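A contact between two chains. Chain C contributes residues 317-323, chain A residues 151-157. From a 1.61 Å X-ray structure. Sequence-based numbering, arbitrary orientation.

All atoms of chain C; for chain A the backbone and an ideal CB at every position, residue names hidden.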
# COMPACT_ATOMS: atom_id res chain seq x y z
N LEU C 317 -3.93 -17.56 0.66
CA LEU C 317 -3.90 -18.60 1.67
C LEU C 317 -2.65 -19.41 1.55
O LEU C 317 -1.85 -19.26 0.63
CB LEU C 317 -5.12 -19.50 1.55
CG LEU C 317 -5.17 -20.44 0.35
CD1 LEU C 317 -6.01 -21.66 0.67
CD2 LEU C 317 -5.75 -19.75 -0.84
N ASN C 318 -2.49 -20.29 2.52
CA ASN C 318 -1.45 -21.29 2.48
C ASN C 318 -2.09 -22.66 2.66
O ASN C 318 -2.22 -23.11 3.79
CB ASN C 318 -0.40 -21.03 3.57
CG ASN C 318 0.71 -22.04 3.54
OD1 ASN C 318 0.78 -22.86 2.63
ND2 ASN C 318 1.56 -22.04 4.57
N PRO C 319 -2.54 -23.30 1.56
CA PRO C 319 -3.21 -24.58 1.70
C PRO C 319 -2.23 -25.65 2.18
O PRO C 319 -1.15 -25.77 1.61
CB PRO C 319 -3.72 -24.89 0.28
CG PRO C 319 -3.33 -23.74 -0.57
CD PRO C 319 -2.25 -22.99 0.15
N ILE C 320 -2.60 -26.42 3.20
CA ILE C 320 -1.76 -27.52 3.67
C ILE C 320 -2.46 -28.85 3.40
O ILE C 320 -3.57 -29.08 3.88
CB ILE C 320 -1.44 -27.44 5.17
CG1 ILE C 320 -0.95 -26.04 5.57
CG2 ILE C 320 -0.45 -28.53 5.55
CD1 ILE C 320 0.35 -25.63 4.93
N ALA C 321 -1.79 -29.71 2.65
CA ALA C 321 -2.23 -31.08 2.47
C ALA C 321 -1.59 -31.91 3.56
O ALA C 321 -0.39 -31.81 3.81
CB ALA C 321 -1.85 -31.61 1.10
N VAL C 322 -2.39 -32.75 4.21
CA VAL C 322 -1.93 -33.57 5.32
C VAL C 322 -2.28 -35.02 5.05
O VAL C 322 -3.41 -35.35 4.72
CB VAL C 322 -2.57 -33.13 6.66
CG1 VAL C 322 -1.85 -33.82 7.83
CG2 VAL C 322 -2.52 -31.62 6.80
N LYS C 323 -1.29 -35.90 5.19
CA LYS C 323 -1.50 -37.32 4.95
C LYS C 323 -1.09 -38.13 6.16
O LYS C 323 -0.83 -37.56 7.23
CB LYS C 323 -0.75 -37.76 3.69
CG LYS C 323 -1.38 -37.13 2.45
CD LYS C 323 -0.54 -37.31 1.18
CE LYS C 323 -0.52 -38.73 0.72
NZ LYS C 323 0.24 -38.86 -0.57
OXT LYS C 323 -1.01 -39.37 6.10
N UNK A 151 8.67 -21.91 8.67
CA UNK A 151 7.60 -22.64 9.33
C UNK A 151 6.30 -22.62 8.49
O UNK A 151 5.19 -22.63 9.01
CB UNK A 151 7.35 -22.05 10.72
N UNK A 152 6.47 -22.62 7.16
CA UNK A 152 5.33 -22.61 6.24
C UNK A 152 4.44 -23.85 6.36
O UNK A 152 3.27 -23.83 5.93
CB UNK A 152 5.84 -22.49 4.80
N UNK A 153 4.94 -24.95 6.92
CA UNK A 153 4.03 -26.07 7.21
C UNK A 153 3.80 -26.31 8.71
O UNK A 153 3.18 -27.31 9.10
CB UNK A 153 4.58 -27.35 6.58
N UNK A 154 4.26 -25.41 9.55
CA UNK A 154 4.11 -25.60 10.98
C UNK A 154 2.78 -25.06 11.51
O UNK A 154 1.95 -24.52 10.74
CB UNK A 154 5.27 -24.93 11.71
N UNK A 155 2.59 -25.20 12.82
CA UNK A 155 1.42 -24.70 13.54
C UNK A 155 0.12 -25.32 13.01
O UNK A 155 -0.96 -24.74 13.12
CB UNK A 155 1.35 -23.18 13.43
N UNK A 156 0.25 -26.53 12.48
CA UNK A 156 -0.89 -27.38 12.22
C UNK A 156 -0.62 -28.61 13.07
O UNK A 156 0.33 -29.36 12.83
CB UNK A 156 -1.07 -27.71 10.74
N UNK A 157 -1.44 -28.79 14.10
CA UNK A 157 -1.17 -29.79 15.11
C UNK A 157 -2.16 -29.67 16.25
O UNK A 157 -3.32 -29.33 16.01
CB UNK A 157 0.26 -29.66 15.63

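Position 151 has phi/psi of -126/34, and nothing of chain C lies within 5.5 Å of its ideal CB. The visible atoms of chain C therefore set no preference. The deposited residue is Val A151. Its contribution is through the backbone: its O accepts a hydrogen bond from the N of position 154 at 3.0 Å, closing a type I beta turn.

Position 152 is the first inner corner of that turn, and its phi/psi of -63/-20 suits most residues, proline included. The carbonyl does the work here. Asn C318, with chi1 at t, sends its ND2 to 2.8 Å from the O of position 152, and the N-H...O angle of 141° marks a bent but genuine hydrogen bond. Because the acceptor is backbone, this bond does not specify a side chain. The ideal CB is 4.3 Å from Asn C318 ND2 and CA-to-CB points sideways, so a short residue or a long, flexible one that leads off would both fit. Lys A152 is of the second kind: chi1 is p, the remaining angles are t, and the chain runs away from chain C. The same carbonyl also receives an apolar neighbour, with Ile C320 CD1 3.6 Å from Lys A152 O.

At position 153, phi/psi of -111/9 fits the second inner corner. CA-to-CB again points sideways, and the ideal CB sits 4.9 Å from Ile C320 CD1. A methyl-bearing or small residue would suit, since chain C offers a methyl group here and no polar partner nearby. Thr A153, with chi1 at p, brings its CG2 to 4.4 Å from Ile C320 CD1.

Position 154 directs CB away from chain C, leaving its side chain unconstrained by this contact; it is Ser A154. Position 155 has phi/psi of 60/28, a left-handed conformation in which glycine, asparagine or aspartate would be the usual guesses. The deposited residue is Phe A155, whose side chain comes no nearer to chain C than 8.5 Å.

Position 156 points toward chain C from an extended backbone (-119/112), its ideal CB 5.3 Å from Ile C320 CG2. Ile C320 and Val C322 both direct CB toward chain A, whereas the intervening Ala C321 points away, so the surface met is aliphatic. Leucine, isoleucine, valine or methionine would suit. Leu A156, both chi angles t, packs on both: CD1 lies 4.0 Å from Ile C320 CB and 4.1 Å from Val C322 CG2, and CD2 joins it at 4.0 Å from Val C322 CG2.

At position 157 the chain turns a corner; phi/psi of 173/-144 favours glycine, and Gly A157 is found.

Chain A, residues 151-157: VKTSFLG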
# COMPACT_ATOMS: atom_id res chain seq x y z
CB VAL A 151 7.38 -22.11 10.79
CG1 VAL A 151 8.50 -22.58 11.67
CG2 VAL A 151 7.34 -20.59 10.87
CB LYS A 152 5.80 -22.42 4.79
CG LYS A 152 6.49 -23.63 4.18
CD LYS A 152 6.68 -23.43 2.67
CE LYS A 152 7.40 -24.61 2.06
NZ LYS A 152 7.43 -24.57 0.57
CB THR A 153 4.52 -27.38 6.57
OG1 THR A 153 5.85 -27.66 6.95
CG2 THR A 153 4.44 -27.33 5.05
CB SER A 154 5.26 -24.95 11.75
OG SER A 154 5.35 -25.53 13.05
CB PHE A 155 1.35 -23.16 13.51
CG PHE A 155 2.66 -22.51 13.78
CD1 PHE A 155 3.43 -22.85 14.86
CD2 PHE A 155 3.15 -21.57 12.89
CE1 PHE A 155 4.68 -22.23 15.06
CE2 PHE A 155 4.34 -20.97 13.08
CZ PHE A 155 5.12 -21.31 14.17
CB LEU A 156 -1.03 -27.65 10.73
CG LEU A 156 -2.19 -28.51 10.27
CD1 LEU A 156 -2.66 -28.13 8.87
CD2 LEU A 156 -1.75 -29.97 10.32
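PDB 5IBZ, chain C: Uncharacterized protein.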